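Local coordinates for protein acetyltransferase, GNAT family (Listeria monocytogenes str. 4b, PDB 2OH1) that probably transfers an acetyl group from acetyl-CoA to an acceptor substrate, at residues Asp48-Phe53 and Asn167-Tyr172; Ile7-Leu12 and Ser121-Tyr126; Ile83-Ser88 and Glu129-Glu134. All coordinates share one frame; numbering follows the deposited sequence.

Interaction 1 of 3, residues Asp48-Phe53 and Asn167-Tyr172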
loop_
_atom_site.group_PDB
_atom_site.type_symbol
_atom_site.label_atom_id
_atom_site.label_comp_id
_atom_site.label_asym_id
_atom_site.label_seq_id
_atom_site.Cartn_x
_atom_site.Cartn_y
_atom_site.Cartn_z
ATOM N N ASP A 48 7.389 7.161 9.133
ATOM C CA ASP A 48 7.382 7.843 7.834
ATOM C C ASP A 48 8.754 8.402 7.544
ATOM O O ASP A 48 9.206 8.438 6.433
ATOM C CB ASP A 48 6.327 8.953 7.810
ATOM C CG ASP A 48 4.903 8.368 7.640
ATOM O OD1 ASP A 48 4.731 7.396 6.863
ATOM O OD2 ASP A 48 3.970 8.869 8.287
ATOM N N ILE A 49 9.403 8.869 8.579
ATOM C CA ILE A 49 10.799 9.351 8.513
ATOM C C ILE A 49 11.687 8.151 8.117
ATOM O O ILE A 49 12.643 8.349 7.373
ATOM C CB ILE A 49 11.287 9.929 9.866
ATOM C CG1 ILE A 49 10.409 11.116 10.297
ATOM C CG2 ILE A 49 12.791 10.325 9.849
ATOM C CD1 ILE A 49 10.710 11.585 11.739
ATOM N N LEU A 50 11.390 6.939 8.575
ATOM C CA LEU A 50 12.198 5.799 8.208
ATOM C C LEU A 50 11.904 5.369 6.770
ATOM O O LEU A 50 12.815 5.251 5.958
ATOM C CB LEU A 50 11.933 4.609 9.144
ATOM C CG LEU A 50 12.797 3.359 8.940
ATOM C CD1 LEU A 50 14.229 3.661 9.381
ATOM C CD2 LEU A 50 12.122 2.139 9.559
ATOM N N HIS A 51 10.634 5.158 6.437
ATOM C CA HIS A 51 10.271 4.523 5.159
ATOM C C HIS A 51 10.341 5.485 3.999
ATOM O O HIS A 51 10.701 5.069 2.882
ATOM C CB HIS A 51 8.890 3.901 5.243
ATOM C CG HIS A 51 8.874 2.663 6.049
ATOM N ND1 HIS A 51 9.740 1.610 5.825
ATOM C CD2 HIS A 51 8.133 2.328 7.124
ATOM C CE1 HIS A 51 9.536 0.692 6.751
ATOM N NE2 HIS A 51 8.542 1.089 7.524
ATOM N N GLY A 52 9.957 6.745 4.195
ATOM C CA GLY A 52 9.828 7.687 3.111
ATOM C C GLY A 52 8.830 7.240 2.018
ATOM O O GLY A 52 7.950 6.373 2.226
ATOM N N PHE A 53 9.037 7.813 0.841
ATOM C CA PHE A 53 8.308 7.497 -0.364
ATOM C C PHE A 53 9.278 7.186 -1.443
ATOM O O PHE A 53 10.273 7.878 -1.588
ATOM C CB PHE A 53 7.486 8.693 -0.814
ATOM C CG PHE A 53 6.293 8.950 0.076
ATOM C CD1 PHE A 53 6.505 9.518 1.325
ATOM C CD2 PHE A 53 4.998 8.643 -0.291
ATOM C CE1 PHE A 53 5.470 9.727 2.190
ATOM C CE2 PHE A 53 3.948 8.826 0.588
ATOM C CZ PHE A 53 4.172 9.411 1.828
ATOM N N ASN A 167 10.707 -3.998 16.305
ATOM C CA ASN A 167 11.294 -2.693 15.964
ATOM C C ASN A 167 10.313 -1.537 16.027
ATOM O O ASN A 167 10.462 -0.540 15.293
ATOM C CB ASN A 167 12.011 -2.760 14.617
ATOM C CG ASN A 167 13.348 -3.520 14.697
ATOM O OD1 ASN A 167 13.909 -3.641 15.766
ATOM N ND2 ASN A 167 13.836 -3.996 13.588
ATOM N N GLY A 168 9.307 -1.674 16.901
ATOM C CA GLY A 168 8.300 -0.646 17.063
ATOM C C GLY A 168 7.148 -0.724 16.116
ATOM O O GLY A 168 6.364 0.247 16.022
ATOM N N PHE A 169 7.062 -1.826 15.339
ATOM C CA PHE A 169 5.979 -2.052 14.385
ATOM C C PHE A 169 5.125 -3.244 14.777
ATOM O O PHE A 169 5.638 -4.214 15.280
ATOM C CB PHE A 169 6.513 -2.275 12.947
ATOM C CG PHE A 169 7.164 -1.056 12.329
ATOM C CD1 PHE A 169 8.466 -0.725 12.680
ATOM C CD2 PHE A 169 6.486 -0.247 11.486
ATOM C CE1 PHE A 169 9.067 0.370 12.166
ATOM C CE2 PHE A 169 7.086 0.871 10.951
ATOM C CZ PHE A 169 8.389 1.171 11.298
ATOM N N TYR A 170 3.833 -3.190 14.477
ATOM C CA TYR A 170 2.990 -4.393 14.498
ATOM C C TYR A 170 2.943 -4.971 13.064
ATOM O O TYR A 170 2.915 -4.248 12.075
ATOM C CB TYR A 170 1.591 -4.063 14.972
ATOM C CG TYR A 170 1.496 -3.605 16.395
ATOM C CD1 TYR A 170 2.173 -4.267 17.416
ATOM C CD2 TYR A 170 0.659 -2.569 16.733
ATOM C CE1 TYR A 170 2.022 -3.869 18.737
ATOM C CE2 TYR A 170 0.492 -2.160 18.014
ATOM C CZ TYR A 170 1.170 -2.800 19.041
ATOM O OH TYR A 170 0.994 -2.379 20.349
ATOM N N LEU A 171 2.931 -6.287 12.982
ATOM C CA LEU A 171 2.923 -7.000 11.723
ATOM C C LEU A 171 1.541 -7.623 11.501
ATOM O O LEU A 171 1.003 -8.270 12.393
ATOM C CB LEU A 171 3.981 -8.116 11.750
ATOM C CG LEU A 171 5.453 -7.731 11.558
ATOM C CD1 LEU A 171 6.000 -6.755 12.624
ATOM C CD2 LEU A 171 6.262 -8.999 11.507
ATOM N N TYR A 172 1.028 -7.485 10.272
ATOM C CA TYR A 172 -0.309 -7.957 9.896
ATOM C C TYR A 172 -0.210 -8.754 8.624
ATOM O O TYR A 172 0.513 -8.417 7.702
ATOM C CB TYR A 172 -1.250 -6.792 9.651
ATOM C CG TYR A 172 -1.551 -5.988 10.907
ATOM C CD1 TYR A 172 -2.589 -6.337 11.738
ATOM C CD2 TYR A 172 -0.829 -4.831 11.216
ATOM C CE1 TYR A 172 -2.862 -5.615 12.893
ATOM C CE2 TYR A 172 -1.094 -4.122 12.359
ATOM C CZ TYR A 172 -2.111 -4.506 13.188
ATOM O OH TYR A 172 -2.413 -3.763 14.304
#
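His51 NE2, the outermost nitrogen of its imidazole, meets the Phe169 ring obliquely, 3.7 Å from Phe169 CE2 and nearly as close to Phe169 CZ. This is van der Waals packing of a ring nitrogen on aromatic carbons. The two side chains point at each other across the gap, each with its CG anti to the carbonyl carbon (chi1 -73° in His51 and -67° in Phe169). Their planes lie at 62° and the ring centres 5.5 Å apart, an oblique meeting in which CE2 comes to the imidazole edge, near its plane. Leu50 adds an apolar flank: its methyl CD2 approaches Phe169 CZ at 4.2 Å and also sits 4.1 Å above the imidazole plane, displaced toward the rim. One leucine methyl thus lies near both rings. Histidine suits this exposed position because its carbons pack while its nitrogens can meet solvent, whereas Phe169, buried, supplies a hydrocarbon ring. Behind them the helix ends at Gly52, whose N bonds to Asp48 O over 2.9 Å and whose positive phi turns the chain away, a conformation easiest for glycine. Trp90 meets both His51 and Phe169 edge-to-face, and Trp46 also meets Phe169, making an aromatic cluster. Arg108 ties down the helix end through Asp48 OD1 and Gly52 O. Such packing of the second N-terminal helix near the C-terminal beta hairpin is consistent with the GNAT fold, in which these elements commonly border the acceptor-substrate side of the cleft.

Interaction 2 of 3, residues Ile7-Leu12 and Ser121-Tyr126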
loop_
_atom_site.group_PDB
_atom_site.type_symbol
_atom_site.label_atom_id
_atom_site.label_comp_id
_atom_site.label_asym_id
_atom_site.label_seq_id
_atom_site.Cartn_x
_atom_site.Cartn_y
_atom_site.Cartn_z
ATOM N N ILE A 7 -13.150 -0.720 -9.646
ATOM C CA ILE A 7 -13.454 -0.860 -8.228
ATOM C C ILE A 7 -14.552 0.200 -7.919
ATOM O O ILE A 7 -14.798 1.138 -8.689
ATOM C CB ILE A 7 -12.255 -0.737 -7.266
ATOM C CG1 ILE A 7 -11.642 0.649 -7.340
ATOM C CG2 ILE A 7 -11.164 -1.818 -7.526
ATOM C CD1 ILE A 7 -10.710 0.981 -6.203
ATOM N N THR A 8 -15.261 -0.034 -6.822
ATOM C CA THR A 8 -16.317 0.874 -6.372
ATOM C C THR A 8 -16.011 1.224 -4.941
ATOM O O THR A 8 -15.697 0.358 -4.131
ATOM C CB THR A 8 -17.736 0.237 -6.405
ATOM O OG1 THR A 8 -18.019 -0.152 -7.742
ATOM C CG2 THR A 8 -18.755 1.276 -5.972
ATOM N N ALA A 9 -16.068 2.508 -4.614
ATOM C CA ALA A 9 -15.872 2.929 -3.238
ATOM C C ALA A 9 -16.783 4.124 -3.007
ATOM O O ALA A 9 -16.850 4.978 -3.843
ATOM C CB ALA A 9 -14.424 3.305 -2.934
ATOM N N GLY A 10 -17.487 4.090 -1.883
ATOM C CA GLY A 10 -18.350 5.201 -1.464
ATOM C C GLY A 10 -19.450 5.368 -2.458
ATOM O O GLY A 10 -19.978 6.460 -2.610
ATOM N N GLY A 11 -19.819 4.274 -3.146
ATOM C CA GLY A 11 -20.747 4.383 -4.239
ATOM C C GLY A 11 -20.263 5.060 -5.496
ATOM O O GLY A 11 -21.063 5.344 -6.352
ATOM N N LEU A 12 -18.948 5.257 -5.656
ATOM C CA LEU A 12 -18.369 5.903 -6.837
ATOM C C LEU A 12 -17.455 4.878 -7.586
ATOM O O LEU A 12 -16.855 4.007 -6.967
ATOM C CB LEU A 12 -17.533 7.152 -6.409
ATOM C CG LEU A 12 -18.246 8.157 -5.470
ATOM C CD1 LEU A 12 -17.306 9.134 -4.719
ATOM C CD2 LEU A 12 -19.361 8.922 -6.256
ATOM N N SER A 121 -8.937 3.030 0.294
ATOM C CA SER A 121 -7.802 2.170 0.643
ATOM C C SER A 121 -8.264 0.724 0.782
ATOM O O SER A 121 -7.489 -0.156 0.486
ATOM C CB SER A 121 -7.098 2.667 1.921
ATOM O OG SER A 121 -8.024 2.773 2.974
ATOM N N LYS A 122 -9.485 0.483 1.248
ATOM C CA LYS A 122 -9.970 -0.899 1.410
ATOM C C LYS A 122 -10.020 -1.571 0.048
ATOM O O LYS A 122 -9.636 -2.723 -0.112
ATOM C CB LYS A 122 -11.356 -0.913 2.031
ATOM C CG LYS A 122 -11.910 -2.321 2.266
ATOM C CD LYS A 122 -13.262 -2.272 2.921
ATOM C CE LYS A 122 -13.639 -3.601 3.584
ATOM N NZ LYS A 122 -15.039 -3.559 4.091
ATOM N N GLN A 123 -10.494 -0.852 -0.962
ATOM C CA GLN A 123 -10.604 -1.389 -2.295
ATOM C C GLN A 123 -9.237 -1.488 -2.976
ATOM O O GLN A 123 -9.030 -2.365 -3.822
ATOM C CB GLN A 123 -11.555 -0.564 -3.174
ATOM C CG GLN A 123 -12.947 -0.372 -2.615
ATOM C CD GLN A 123 -13.577 -1.676 -2.149
ATOM O OE1 GLN A 123 -13.502 -2.681 -2.839
ATOM N NE2 GLN A 123 -14.173 -1.662 -0.959
HETATM N N MSE A 124 -8.320 -0.560 -2.665
HETATM C CA MSE A 124 -6.952 -0.650 -3.171
HETATM C C MSE A 124 -6.286 -1.942 -2.666
HETATM O O MSE A 124 -5.711 -2.717 -3.423
HETATM C CB MSE A 124 -6.154 0.583 -2.796
HETATM C CG MSE A 124 -6.750 1.778 -3.454
HETATM SE SE MSE A 124 -6.206 3.513 -2.842
HETATM C CE MSE A 124 -4.515 3.238 -3.365
ATOM N N ILE A 125 -6.410 -2.194 -1.358
ATOM C CA ILE A 125 -5.846 -3.421 -0.795
ATOM C C ILE A 125 -6.564 -4.655 -1.386
ATOM O O ILE A 125 -5.897 -5.640 -1.717
ATOM C CB ILE A 125 -5.994 -3.390 0.710
ATOM C CG1 ILE A 125 -5.122 -2.276 1.284
ATOM C CG2 ILE A 125 -5.644 -4.798 1.357
ATOM C CD1 ILE A 125 -5.339 -2.013 2.729
ATOM N N TYR A 126 -7.873 -4.627 -1.547
ATOM C CA TYR A 126 -8.623 -5.715 -2.161
ATOM C C TYR A 126 -8.088 -6.061 -3.554
ATOM O O TYR A 126 -8.038 -7.243 -3.970
ATOM C CB TYR A 126 -10.089 -5.349 -2.241
ATOM C CG TYR A 126 -10.944 -6.466 -2.801
ATOM C CD1 TYR A 126 -11.076 -7.679 -2.122
ATOM C CD2 TYR A 126 -11.620 -6.313 -4.017
ATOM C CE1 TYR A 126 -11.861 -8.708 -2.628
ATOM C CE2 TYR A 126 -12.414 -7.335 -4.531
ATOM C CZ TYR A 126 -12.524 -8.529 -3.832
ATOM O OH TYR A 126 -13.300 -9.561 -4.346
HETATM O O HOH W 1 -14.668 -2.695 -5.583
#
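Strand 7-9 runs nearly antiparallel to helix 121-126: their axes make an angle of 158° and come within 8.4 Å, with the CA atoms of Ile7 and Gln123 6.6 Å apart. Just beyond the strand, a type I' turn from Ala9 to Leu12 reverses the chain into the next strand. Ala9 and Leu12 bond to each other through both backbone N-H groups, and Gly10 and Gly11 take the two positive-phi positions that this tight turn requires, where glycine is least strained. Gln123 carries the contact from the helix side. Its CG stands anti to the carbonyl carbon (chi1 -55°) and the chain bends at chi2 (-49°), which folds the aliphatic part against the strand. Ile7 CD1 touches Gln123 CB at 3.5 Å, the two side chains running antiparallel alongside one another. Gln123 CG comes up to the strand's carbonyl oxygen, a close approach of 3.2 Å to Thr8 O, and meets the small methyl of Ala9, whose CB is 4.0 Å from Gln123 CG. A glutamine fits here because it joins a packing stem to a polar end: a water accepts from Thr8 N at 3.0 Å and donates to Gln123 OE1 at the same length, so the edge strand is linked to the helix through solvent. Thr8 has its CB directed away from the helix, as befits an exposed site, while Ile7 and Ala9 face inward and also touch Leu120. Ser121 OG bonds to Tyr158 OH. A helix that follows strand 103-111 and lies against the sheet is characteristic of the GNAT core, where its N-terminal end typically adjoins the acetyl-CoA pyrophosphate.

Interaction 3 of 3, residues Ile83-Ser88 and Glu129-Glu134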
loop_
_atom_site.group_PDB
_atom_site.type_symbol
_atom_site.label_atom_id
_atom_site.label_comp_id
_atom_site.label_asym_id
_atom_site.label_seq_id
_atom_site.Cartn_x
_atom_site.Cartn_y
_atom_site.Cartn_z
ATOM N N ILE A 83 3.412 -1.656 -3.876
ATOM C CA ILE A 83 3.684 -2.908 -3.229
ATOM C C ILE A 83 5.092 -3.433 -3.488
ATOM O O ILE A 83 5.861 -2.896 -4.307
ATOM C CB ILE A 83 2.719 -3.909 -3.654
ATOM C CG1 ILE A 83 3.079 -4.448 -5.029
ATOM C CG2 ILE A 83 1.297 -3.376 -3.619
ATOM C CD1 ILE A 83 2.038 -5.552 -5.406
ATOM N N ARG A 84 5.414 -4.493 -2.801
ATOM C CA ARG A 84 6.589 -5.231 -3.144
ATOM C C ARG A 84 6.105 -6.659 -3.388
ATOM O O ARG A 84 5.403 -7.222 -2.528
ATOM C CB ARG A 84 7.604 -5.212 -2.040
ATOM C CG ARG A 84 8.233 -3.861 -1.822
ATOM C CD ARG A 84 8.763 -3.225 -3.164
ATOM N NE ARG A 84 9.832 -2.279 -2.834
ATOM C CZ ARG A 84 11.086 -2.606 -2.580
ATOM N NH1 ARG A 84 11.509 -3.861 -2.672
ATOM N NH2 ARG A 84 11.940 -1.672 -2.232
ATOM N N LYS A 85 6.406 -7.222 -4.554
ATOM C CA LYS A 85 5.967 -8.590 -4.873
ATOM C C LYS A 85 6.883 -9.683 -4.320
ATOM O O LYS A 85 6.553 -10.854 -4.387
ATOM C CB LYS A 85 5.787 -8.722 -6.368
ATOM C CG LYS A 85 4.612 -7.971 -6.901
ATOM C CD LYS A 85 4.508 -8.404 -8.337
ATOM C CE LYS A 85 3.866 -7.464 -9.219
ATOM N NZ LYS A 85 4.069 -8.066 -10.586
ATOM N N THR A 86 8.036 -9.256 -3.774
ATOM C CA THR A 86 8.974 -10.025 -3.000
ATOM C C THR A 86 9.428 -9.153 -1.841
ATOM O O THR A 86 9.456 -7.960 -1.994
ATOM C CB THR A 86 10.193 -10.443 -3.890
ATOM O OG1 THR A 86 10.826 -9.278 -4.415
ATOM C CG2 THR A 86 9.699 -11.309 -5.088
ATOM N N PRO A 87 9.819 -9.768 -0.734
ATOM C CA PRO A 87 10.125 -8.889 0.432
ATOM C C PRO A 87 11.330 -7.973 0.150
ATOM O O PRO A 87 12.327 -8.429 -0.438
ATOM C CB PRO A 87 10.453 -9.875 1.529
ATOM C CG PRO A 87 10.703 -11.218 0.845
ATOM C CD PRO A 87 9.926 -11.193 -0.407
ATOM N N SER A 88 11.195 -6.703 0.507
ATOM C CA SER A 88 12.388 -5.832 0.568
ATOM C C SER A 88 13.333 -6.350 1.661
ATOM O O SER A 88 13.031 -7.318 2.426
ATOM C CB SER A 88 11.995 -4.410 0.852
ATOM O OG SER A 88 11.825 -4.245 2.279
ATOM N N GLU A 129 -5.069 -8.154 -3.020
ATOM C CA GLU A 129 -5.555 -9.490 -2.646
ATOM C C GLU A 129 -5.894 -10.281 -3.897
ATOM O O GLU A 129 -5.437 -11.413 -4.061
ATOM C CB GLU A 129 -6.756 -9.410 -1.725
ATOM C CG GLU A 129 -6.472 -8.747 -0.367
ATOM C CD GLU A 129 -7.748 -8.543 0.458
ATOM O OE1 GLU A 129 -8.635 -9.413 0.414
ATOM O OE2 GLU A 129 -7.824 -7.526 1.202
ATOM N N LYS A 130 -6.664 -9.672 -4.791
ATOM C CA LYS A 130 -7.038 -10.312 -6.082
ATOM C C LYS A 130 -5.825 -10.650 -6.935
ATOM O O LYS A 130 -5.767 -11.749 -7.468
ATOM C CB LYS A 130 -8.021 -9.451 -6.850
ATOM C CG LYS A 130 -9.382 -9.458 -6.249
ATOM C CD LYS A 130 -10.329 -8.405 -6.908
ATOM C CE LYS A 130 -11.769 -8.911 -6.985
ATOM N N LEU A 131 -4.843 -9.767 -7.012
ATOM C CA LEU A 131 -3.633 -10.011 -7.720
ATOM C C LEU A 131 -2.869 -11.218 -7.104
ATOM O O LEU A 131 -2.405 -12.111 -7.802
ATOM C CB LEU A 131 -2.740 -8.754 -7.760
ATOM C CG LEU A 131 -1.395 -8.910 -8.428
ATOM C CD1 LEU A 131 -1.600 -9.259 -9.913
ATOM C CD2 LEU A 131 -0.506 -7.679 -8.264
ATOM N N GLY A 132 -2.758 -11.248 -5.784
ATOM C CA GLY A 132 -2.044 -12.334 -5.131
ATOM C C GLY A 132 -2.745 -13.654 -5.379
ATOM O O GLY A 132 -2.085 -14.685 -5.584
ATOM N N ILE A 133 -4.061 -13.654 -5.338
ATOM C CA ILE A 133 -4.836 -14.877 -5.642
ATOM C C ILE A 133 -4.553 -15.338 -7.085
ATOM O O ILE A 133 -4.230 -16.497 -7.321
ATOM C CB ILE A 133 -6.356 -14.694 -5.383
ATOM C CG1 ILE A 133 -6.601 -14.583 -3.870
ATOM C CG2 ILE A 133 -7.186 -15.820 -6.049
ATOM C CD1 ILE A 133 -7.996 -14.064 -3.486
ATOM N N GLU A 134 -4.601 -14.416 -8.039
ATOM C CA GLU A 134 -4.323 -14.740 -9.464
ATOM C C GLU A 134 -2.934 -15.358 -9.621
ATOM O O GLU A 134 -2.734 -16.258 -10.466
ATOM C CB GLU A 134 -4.437 -13.433 -10.284
ATOM C CG GLU A 134 -4.182 -13.487 -11.791
#
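Leu131 pushes one methyl, CD2, toward the end of Ile83, and Ile83 CD1 meets Leu131 CD2 at 4.4 Å. That same methyl also faces the aliphatic stem of Lys85, whose CE is 4.5 Å from Leu131 CD2. One branch of the leucine thus does the touching for both partners, a light apolar contact with no polar bond between the segments. Leu131 has its CG anti to the backbone N (chi1 177°), which carries the forked end out from the helix toward the strand. Ile83 answers with an extended CG1-CD1 arm (chi2 178°) that reaches toward the helix; being branched at CB, the residue is well suited to a strand, and its buried place favours an apolar chain. Lys85, just after the strand, starts from a CB that points neither toward nor away from the helix, but its stretched chain brings the far carbons nearer. On the way it passes along the isoleucine, Lys85 CG being 3.8 Å from Ile83 CD1, so that its CE lies at the margin of the leucine methyl. A lysine suits this partly exposed margin because its methylenes can pack while its charged end goes on to a polar partner: Lys85 NZ donates to Leu64 O. The helix presenting Leu131 is regular, with Ile133 N bonded to Glu129 O at 2.9 Å and Glu134 N to Lys130 O at 3.0 Å. The backbones stay well apart, their nearest CA atoms, those of Lys85 and Gly132, being separated by 8.8 Å. The contact sits where strand 77-84 ends, beside strand 103-111, whose Leu106 touches Ile83, and against the C-terminal turns of helix 120-134. From there the chain passes on to Ser88, the N-cap of helix 89-95.

From the N terminus, residues 7-12 form the edge strand and turn that meet residues 121-126 only after more than a hundred residues, closing interaction 2. Residues 48-53 come next and wait for 167-172, so interaction 1 crosses interaction 2. Residues 83-88 pair with 129-134, giving interaction 3, which lies wholly within the span of interaction 1 but crosses interaction 2. Interactions 2 and 3 share helix 120-134, binding its earlier turns to the N-terminal hairpin and its last turns to strand 77-84. Interaction 1, on the other side of the chain's centre from interaction 2, joins helix 46-51 to strand 169-175. All three reach the one mixed sheet.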